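Local coordinates for protein choline kinase (Cryptosporidium parvum, PDB 3MES) that probably phosphorylates choline, and perhaps ethanolamine, with ATP as phosphate donor, and binds ADP and magnesium, at residues I53-C58 against S71-K76; Q234-E237 against E243-S246; V360-L365 against L415-W420. All coordinates share one frame; numbering follows the deposited sequence.

Overall arrangement
From the N terminus, contact 1 comes first: helix 51-61 runs out, a linker turns back, and strand 73-78 packs against the helix, closing a short loop on the five-stranded antiparallel sheet. Contact 2 closes a tighter loop much later, where helix 235-239 meets the link to helix 247-254. Contact 3 makes the widest closure, bringing the chain after helix 391-411 back to the junction of helices 351-362 and 364-376. The three follow in series, without nesting or crossing. Contacts 2 and 3 are neighbours in the helical part, about 12 Å between centres, whereas the centre of contact 1 lies about 52 Å from the centres of both, across the chain's centre.

Contact 1: I53-C58 against S71-K76; sequences IIIGIC and SYIEVK
Ile55 and Ile73 meet because each has CG1 beside its backbone N and CG2 anti to that N (chi1 -61° and -53°), with CD1 extended beyond CG1. The two side chains run antiparallel alongside one another, bringing the CD1 methyl of Ile73 to 3.7 Å from CG2 of Ile55. Ile55 uses its other branch as well: its CG1 lies 3.8 Å from CG2 of Val75, the methyl beside the valine's backbone N. Ile54, one residue earlier on the helix, reaches the same valine methyl more loosely, its CG2 standing 4.2 Å from Val75 CG2. One methyl of Val75 is therefore shared by two consecutive helical isoleucines. These residues join helix 51-61 to strand 73-78, within this chain an outermost strand of the antiparallel sheet in the N-terminal part of this kinase-like fold. Helix 53-58 and strand 73-76 run at 125°, their axes 9.4 Å apart at closest, and no hydrogen bond links them; the join is made by branched aliphatic side chains. Ile73 and Val75, two apart on the strand, both turn their CB toward the helix. The apolar layer extends over the sheet, where Val75 and Ile54 touch Phe87 of strand 85-91, Ile73 touches Val89 and Ile91, and Ile54 reaches Phe107 of strand 104-109. The Ile54 side chain is about 10 Å from that of Arg108, an ADP-binding residue.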
loop_
_atom_site.group_PDB
_atom_site.type_symbol
_atom_site.label_atom_id
_atom_site.label_comp_id
_atom_site.label_asym_id
_atom_site.label_seq_id
_atom_site.Cartn_x
_atom_site.Cartn_y
_atom_site.Cartn_z
ATOM N N ILE B 53 28.219 22.274 15.501
ATOM C CA ILE B 53 27.978 22.999 14.258
ATOM C C ILE B 53 26.753 22.459 13.530
ATOM O O ILE B 53 26.041 23.204 12.857
ATOM C CB ILE B 53 29.200 22.932 13.322
ATOM C CG1 ILE B 53 30.294 23.886 13.808
ATOM C CG2 ILE B 53 28.799 23.269 11.896
ATOM C CD1 ILE B 53 31.569 23.823 12.991
ATOM N N ILE B 54 26.517 21.159 13.667
ATOM C CA ILE B 54 25.341 20.534 13.081
ATOM C C ILE B 54 24.103 20.917 13.881
ATOM O O ILE B 54 23.033 21.153 13.319
ATOM C CB ILE B 54 25.481 19.001 13.048
ATOM C CG1 ILE B 54 26.637 18.595 12.130
ATOM C CG2 ILE B 54 24.183 18.360 12.592
ATOM C CD1 ILE B 54 26.966 17.121 12.173
ATOM N N ILE B 55 24.265 20.985 15.199
ATOM C CA ILE B 55 23.175 21.348 16.095
ATOM C C ILE B 55 22.783 22.819 15.948
ATOM O O ILE B 55 21.603 23.165 15.989
ATOM C CB ILE B 55 23.533 21.033 17.560
ATOM C CG1 ILE B 55 23.792 19.533 17.723
ATOM C CG2 ILE B 55 22.426 21.497 18.497
ATOM C CD1 ILE B 55 23.975 19.091 19.157
ATOM N N GLY B 56 23.777 23.682 15.763
ATOM C CA GLY B 56 23.509 25.091 15.506
ATOM C C GLY B 56 22.754 25.269 14.200
ATOM O O GLY B 56 21.794 26.032 14.124
ATOM N N ILE B 57 23.194 24.555 13.171
ATOM C CA ILE B 57 22.553 24.613 11.862
ATOM C C ILE B 57 21.117 24.098 11.916
ATOM O O ILE B 57 20.243 24.605 11.213
ATOM C CB ILE B 57 23.352 23.810 10.816
ATOM C CG1 ILE B 57 24.656 24.539 10.480
ATOM C CG2 ILE B 57 22.517 23.583 9.558
ATOM C CD1 ILE B 57 25.582 23.762 9.564
ATOM N N CYS B 58 20.877 23.099 12.761
ATOM C CA CYS B 58 19.552 22.498 12.888
ATOM C C CYS B 58 18.557 23.398 13.622
ATOM O O CYS B 58 17.436 23.600 13.154
ATOM C CB CYS B 58 19.637 21.132 13.577
ATOM S SG CYS B 58 20.343 19.807 12.555
ATOM N N SER B 71 21.037 20.102 24.894
ATOM C CA SER B 71 21.134 18.913 25.735
ATOM C C SER B 71 20.067 17.876 25.383
ATOM O O SER B 71 20.178 16.710 25.762
ATOM C CB SER B 71 21.038 19.284 27.216
ATOM O OG SER B 71 19.692 19.476 27.610
ATOM N N TYR B 72 19.039 18.306 24.657
ATOM C CA TYR B 72 17.949 17.412 24.267
ATOM C C TYR B 72 18.087 16.968 22.815
ATOM O O TYR B 72 17.195 16.327 22.262
ATOM C CB TYR B 72 16.594 18.087 24.484
ATOM C CG TYR B 72 16.359 18.526 25.910
ATOM C CD1 TYR B 72 16.085 17.597 26.904
ATOM C CD2 TYR B 72 16.412 19.868 26.263
ATOM C CE1 TYR B 72 15.874 17.991 28.210
ATOM C CE2 TYR B 72 16.201 20.272 27.567
ATOM C CZ TYR B 72 15.931 19.329 28.537
ATOM O OH TYR B 72 15.720 19.724 29.838
ATOM N N ILE B 73 19.213 17.316 22.204
ATOM C CA ILE B 73 19.479 16.947 20.821
ATOM C C ILE B 73 20.645 15.971 20.740
ATOM O O ILE B 73 21.698 16.200 21.336
ATOM C CB ILE B 73 19.806 18.182 19.967
ATOM C CG1 ILE B 73 18.714 19.242 20.124
ATOM C CG2 ILE B 73 19.980 17.788 18.508
ATOM C CD1 ILE B 73 19.017 20.544 19.416
ATOM N N GLU B 74 20.459 14.881 20.003
ATOM C CA GLU B 74 21.538 13.920 19.816
ATOM C C GLU B 74 21.889 13.752 18.343
ATOM O O GLU B 74 21.027 13.451 17.518
ATOM C CB GLU B 74 21.178 12.561 20.418
ATOM C CG GLU B 74 20.328 11.695 19.508
ATOM C CD GLU B 74 20.676 10.225 19.613
ATOM O OE1 GLU B 74 21.631 9.890 20.344
ATOM O OE2 GLU B 74 19.999 9.405 18.956
ATOM N N VAL B 75 23.162 13.955 18.021
ATOM C CA VAL B 75 23.667 13.711 16.679
ATOM C C VAL B 75 24.374 12.363 16.639
ATOM O O VAL B 75 25.332 12.138 17.378
ATOM C CB VAL B 75 24.666 14.795 16.245
ATOM C CG1 VAL B 75 25.353 14.396 14.946
ATOM C CG2 VAL B 75 23.969 16.138 16.102
ATOM N N LYS B 76 23.905 11.467 15.778
ATOM C CA LYS B 76 24.525 10.156 15.669
ATOM C C LYS B 76 24.793 9.814 14.206
ATOM O O LYS B 76 23.866 9.645 13.413
ATOM C CB LYS B 76 23.654 9.091 16.344
ATOM C CG LYS B 76 23.096 8.036 15.413
ATOM C CD LYS B 76 24.111 6.913 15.207
ATOM C CE LYS B 76 23.574 5.840 14.264
ATOM N NZ LYS B 76 22.522 4.999 14.901
#

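Contact 2: Q234-E237 against E243-S246; sequences QLEE and EKFS
Lys244 lies alongside the carboxylate of Glu237 and crosses the side chain of Glu236, both on the short helix 235-239. From its CB, 3.9 Å from Glu236 OE1, the chain passes to CG, which sits 3.3 Å from Glu237 OE2. CD stays near that same oxygen. Bends at chi3 (65°) and chi4 (55°) then fold the chain back, leaving CE 3.5 Å from Glu236 OE1 and carrying NZ between the two acids. At the tip, NZ donates to Glu237 OE2 over 2.6 Å, on the syn side and tilted 33° from the carboxylate plane, with Glu237 OE1 3.2 Å from NZ. It also forms a longer salt bridge to Glu236 OE1, at 3.6 Å. That oxygen is used a second time: the backbone N of Phe245 donates to Glu236 OE1 over 3.2 Å in a nearly straight bond, arriving on the anti side and also out of the plane. The other oxygen, OE2, is hydrogen-bonded to the hydroxyl of Tyr203 on helix 198-214. The CA of Glu237 approaches the carbonyl O of Glu243 at 3.4 Å in a CA-H...O contact. These interactions tie the helix to the link that leads into helix 247-254, whose N-cap is Ser246. With one ammonium serving two carboxylates, the surface network probably eases the repulsion between the adjacent acids, while the Phe245 and Tyr203 bonds engage both oxygens of the Glu236 carboxylate.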
loop_
_atom_site.group_PDB
_atom_site.type_symbol
_atom_site.label_atom_id
_atom_site.label_comp_id
_atom_site.label_asym_id
_atom_site.label_seq_id
_atom_site.Cartn_x
_atom_site.Cartn_y
_atom_site.Cartn_z
ATOM N N GLN B 234 26.158 -6.348 -28.573
ATOM C CA GLN B 234 24.881 -6.835 -29.094
ATOM C C GLN B 234 23.710 -6.370 -28.238
ATOM O O GLN B 234 22.552 -6.611 -28.574
ATOM C CB GLN B 234 24.871 -8.364 -29.134
ATOM C CG GLN B 234 25.994 -8.996 -29.933
ATOM C CD GLN B 234 26.069 -10.501 -29.729
ATOM O OE1 GLN B 234 26.404 -11.249 -30.649
ATOM N NE2 GLN B 234 25.750 -10.952 -28.517
ATOM N N LEU B 235 24.022 -5.704 -27.131
ATOM C CA LEU B 235 23.033 -5.413 -26.099
ATOM C C LEU B 235 21.827 -4.621 -26.598
ATOM O O LEU B 235 20.697 -4.880 -26.188
ATOM C CB LEU B 235 23.695 -4.700 -24.917
ATOM C CG LEU B 235 22.984 -4.850 -23.573
ATOM C CD1 LEU B 235 22.494 -6.277 -23.387
ATOM C CD2 LEU B 235 23.904 -4.441 -22.436
ATOM N N GLU B 236 22.068 -3.658 -27.482
ATOM C CA GLU B 236 20.988 -2.843 -28.031
ATOM C C GLU B 236 20.064 -3.655 -28.941
ATOM O O GLU B 236 18.844 -3.632 -28.776
ATOM C CB GLU B 236 21.545 -1.617 -28.764
ATOM C CG GLU B 236 22.203 -0.600 -27.838
ATOM C CD GLU B 236 22.571 0.702 -28.538
ATOM O OE1 GLU B 236 22.046 0.964 -29.641
ATOM O OE2 GLU B 236 23.383 1.469 -27.975
ATOM N N GLU B 237 20.644 -4.373 -29.895
ATOM C CA GLU B 237 19.857 -5.233 -30.775
ATOM C C GLU B 237 18.991 -6.185 -29.955
ATOM O O GLU B 237 17.847 -6.463 -30.311
ATOM C CB GLU B 237 20.765 -6.032 -31.715
ATOM C CG GLU B 237 21.471 -5.198 -32.776
ATOM C CD GLU B 237 22.544 -4.294 -32.194
ATOM O OE1 GLU B 237 22.684 -4.253 -30.953
ATOM O OE2 GLU B 237 23.250 -3.623 -32.981
ATOM N N GLU B 243 17.179 -4.404 -33.718
ATOM C CA GLU B 243 17.429 -3.043 -34.166
ATOM C C GLU B 243 18.210 -2.276 -33.106
ATOM O O GLU B 243 18.078 -2.547 -31.911
ATOM C CB GLU B 243 16.096 -2.349 -34.447
ATOM C CG GLU B 243 16.204 -0.966 -35.051
ATOM C CD GLU B 243 14.934 -0.568 -35.776
ATOM O OE1 GLU B 243 14.235 -1.472 -36.283
ATOM O OE2 GLU B 243 14.634 0.643 -35.844
ATOM N N LYS B 244 19.034 -1.328 -33.539
ATOM C CA LYS B 244 19.748 -0.471 -32.602
ATOM C C LYS B 244 18.779 0.551 -32.023
ATOM O O LYS B 244 17.683 0.744 -32.550
ATOM C CB LYS B 244 20.931 0.223 -33.281
ATOM C CG LYS B 244 21.909 -0.741 -33.935
ATOM C CD LYS B 244 23.325 -0.192 -33.927
ATOM C CE LYS B 244 23.847 -0.061 -32.505
ATOM N NZ LYS B 244 23.768 -1.353 -31.761
ATOM N N PHE B 245 19.177 1.204 -30.938
ATOM C CA PHE B 245 18.278 2.139 -30.274
ATOM C C PHE B 245 18.076 3.445 -31.025
ATOM O O PHE B 245 19.032 4.085 -31.463
ATOM C CB PHE B 245 18.740 2.459 -28.853
ATOM C CG PHE B 245 18.014 3.625 -28.244
ATOM C CD1 PHE B 245 16.935 3.423 -27.398
ATOM C CD2 PHE B 245 18.388 4.924 -28.545
ATOM C CE1 PHE B 245 16.257 4.495 -26.848
ATOM C CE2 PHE B 245 17.714 6.001 -28.000
ATOM C CZ PHE B 245 16.648 5.788 -27.150
ATOM N N SER B 246 16.813 3.829 -31.160
ATOM C CA SER B 246 16.440 5.157 -31.618
ATOM C C SER B 246 15.174 5.537 -30.865
ATOM O O SER B 246 14.484 4.667 -30.332
ATOM C CB SER B 246 16.192 5.165 -33.128
ATOM O OG SER B 246 15.084 4.352 -33.469
#

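Contact 3: V360-L365 against L415-W420; sequences VEVFTL and LPLNSW
Val362, Leu365, Leu415 and Leu417 form the contact chiefly through methyl groups. Val362 and Leu417 meet tip to tip, with Val362 CG2 only 3.3 Å from Leu417 CD2, a tight approach for two methyls; CD1 of the same leucine stands 4.0 Å from that CG2. CG1 of Val362 is anti to the backbone N (chi1 161°), which puts CG2 beside that N, where it also meets Leu415 CD2 at 3.8 Å. Leu415 thus divides its two branches: CD2 goes to Val362, while CD1 faces Leu365 CD1 end to end at 4.0 Å. Hydrogen bonds act within each segment and none crosses between them. In 415-420, Pro416 follows a cis peptide bond, and its carbonyl O accepts from both the backbone N and the OG of Ser419, the latter at 2.7 Å and in the carbonyl plane. This double grip fastens the short 3-10 turn that carries Leu417. Glu361, itself buried, is held by a salt bridge to Lys405 and a hydrogen bond to Tyr324, and Trp420 makes a cation-pi contact with Lys358. The four aliphatic residues are buried where the helical junction 360-365 meets the chain after helix 391-411, with Leu238 of helix 235-239 against Val362, Leu365 and Leu415, and helix 391-411 contributing Tyr402 against Leu365 and Leu409 against Leu415.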
loop_
_atom_site.group_PDB
_atom_site.type_symbol
_atom_site.label_atom_id
_atom_site.label_comp_id
_atom_site.label_asym_id
_atom_site.label_seq_id
_atom_site.Cartn_x
_atom_site.Cartn_y
_atom_site.Cartn_z
ATOM N N VAL B 360 9.412 -7.901 -19.893
ATOM C CA VAL B 360 10.194 -7.408 -18.764
ATOM C C VAL B 360 11.377 -8.321 -18.464
ATOM O O VAL B 360 12.399 -7.876 -17.941
ATOM C CB VAL B 360 9.332 -7.276 -17.491
ATOM C CG1 VAL B 360 10.216 -7.072 -16.275
ATOM C CG2 VAL B 360 8.342 -6.139 -17.634
ATOM N N GLU B 361 11.230 -9.601 -18.790
ATOM C CA GLU B 361 12.296 -10.576 -18.563
ATOM C C GLU B 361 13.573 -10.186 -19.300
ATOM O O GLU B 361 14.678 -10.399 -18.806
ATOM C CB GLU B 361 11.848 -11.975 -18.988
ATOM C CG GLU B 361 10.927 -12.654 -17.990
ATOM C CD GLU B 361 11.597 -12.871 -16.646
ATOM O OE1 GLU B 361 11.316 -12.095 -15.710
ATOM O OE2 GLU B 361 12.414 -13.809 -16.528
ATOM N N VAL B 362 13.413 -9.616 -20.489
ATOM C CA VAL B 362 14.554 -9.207 -21.299
ATOM C C VAL B 362 15.424 -8.194 -20.561
ATOM O O VAL B 362 16.648 -8.282 -20.581
ATOM C CB VAL B 362 14.097 -8.600 -22.640
ATOM C CG1 VAL B 362 15.215 -7.771 -23.259
ATOM C CG2 VAL B 362 13.631 -9.696 -23.589
ATOM N N PHE B 363 14.780 -7.232 -19.907
ATOM C CA PHE B 363 15.493 -6.169 -19.210
ATOM C C PHE B 363 16.286 -6.660 -18.001
ATOM O O PHE B 363 17.017 -5.885 -17.384
ATOM C CB PHE B 363 14.523 -5.065 -18.784
ATOM C CG PHE B 363 14.041 -4.210 -19.921
ATOM C CD1 PHE B 363 14.789 -3.125 -20.352
ATOM C CD2 PHE B 363 12.843 -4.488 -20.557
ATOM C CE1 PHE B 363 14.350 -2.335 -21.400
ATOM C CE2 PHE B 363 12.398 -3.701 -21.604
ATOM C CZ PHE B 363 13.152 -2.623 -22.026
ATOM N N THR B 364 16.143 -7.939 -17.657
ATOM C CA THR B 364 16.872 -8.497 -16.521
ATOM C C THR B 364 18.372 -8.507 -16.797
ATOM O O THR B 364 19.187 -8.392 -15.876
ATOM C CB THR B 364 16.414 -9.936 -16.180
ATOM O OG1 THR B 364 16.598 -10.787 -17.317
ATOM C CG2 THR B 364 14.951 -9.955 -15.766
ATOM N N LEU B 365 18.729 -8.651 -18.070
ATOM C CA LEU B 365 20.127 -8.681 -18.469
ATOM C C LEU B 365 20.752 -7.298 -18.322
ATOM O O LEU B 365 21.932 -7.169 -17.990
ATOM C CB LEU B 365 20.266 -9.184 -19.909
ATOM C CG LEU B 365 19.603 -10.525 -20.249
ATOM C CD1 LEU B 365 19.739 -10.826 -21.730
ATOM C CD2 LEU B 365 20.182 -11.664 -19.417
ATOM N N LEU B 415 13.866 -14.703 -25.836
ATOM C CA LEU B 415 14.814 -14.144 -26.795
ATOM C C LEU B 415 14.899 -15.047 -28.021
ATOM O O LEU B 415 14.875 -16.271 -27.894
ATOM C CB LEU B 415 16.201 -13.991 -26.168
ATOM C CG LEU B 415 16.411 -12.869 -25.152
ATOM C CD1 LEU B 415 17.812 -12.949 -24.562
ATOM C CD2 LEU B 415 16.167 -11.503 -25.787
ATOM N N PRO B 416 14.999 -14.443 -29.215
ATOM C CA PRO B 416 15.030 -12.992 -29.398
ATOM C C PRO B 416 13.634 -12.371 -29.454
ATOM O O PRO B 416 12.662 -13.057 -29.770
ATOM C CB PRO B 416 15.727 -12.835 -30.749
ATOM C CG PRO B 416 15.345 -14.068 -31.503
ATOM C CD PRO B 416 15.167 -15.168 -30.487
ATOM N N LEU B 417 13.545 -11.079 -29.150
ATOM C CA LEU B 417 12.269 -10.366 -29.156
ATOM C C LEU B 417 11.517 -10.534 -30.467
ATOM O O LEU B 417 10.313 -10.784 -30.474
ATOM C CB LEU B 417 12.478 -8.872 -28.894
ATOM C CG LEU B 417 12.564 -8.394 -27.447
ATOM C CD1 LEU B 417 11.320 -8.814 -26.677
ATOM C CD2 LEU B 417 13.820 -8.930 -26.785
ATOM N N ASN B 418 12.229 -10.380 -31.577
ATOM C CA ASN B 418 11.591 -10.369 -32.888
ATOM C C ASN B 418 10.919 -11.686 -33.273
ATOM O O ASN B 418 10.267 -11.769 -34.313
ATOM C CB ASN B 418 12.582 -9.931 -33.973
ATOM C CG ASN B 418 13.815 -10.814 -34.036
ATOM O OD1 ASN B 418 13.823 -11.939 -33.531
ATOM N ND2 ASN B 418 14.868 -10.306 -34.666
ATOM N N SER B 419 11.067 -12.708 -32.435
ATOM C CA SER B 419 10.485 -14.013 -32.735
ATOM C C SER B 419 9.095 -14.204 -32.126
ATOM O O SER B 419 8.452 -15.226 -32.357
ATOM C CB SER B 419 11.416 -15.145 -32.288
ATOM O OG SER B 419 11.516 -15.206 -30.875
ATOM N N TRP B 420 8.632 -13.224 -31.353
ATOM C CA TRP B 420 7.313 -13.321 -30.731
ATOM C C TRP B 420 6.618 -11.971 -30.547
ATOM O O TRP B 420 5.425 -11.837 -30.821
ATOM C CB TRP B 420 7.395 -14.067 -29.389
ATOM C CG TRP B 420 8.087 -13.303 -28.294
ATOM C CD1 TRP B 420 9.418 -13.329 -27.988
ATOM C CD2 TRP B 420 7.480 -12.407 -27.353
ATOM N NE1 TRP B 420 9.677 -12.503 -26.921
ATOM C CE2 TRP B 420 8.504 -11.925 -26.513
ATOM C CE3 TRP B 420 6.171 -11.964 -27.143
ATOM C CZ2 TRP B 420 8.260 -11.021 -25.478
ATOM C CZ3 TRP B 420 5.930 -11.067 -26.115
ATOM C CH2 TRP B 420 6.970 -10.604 -25.297
#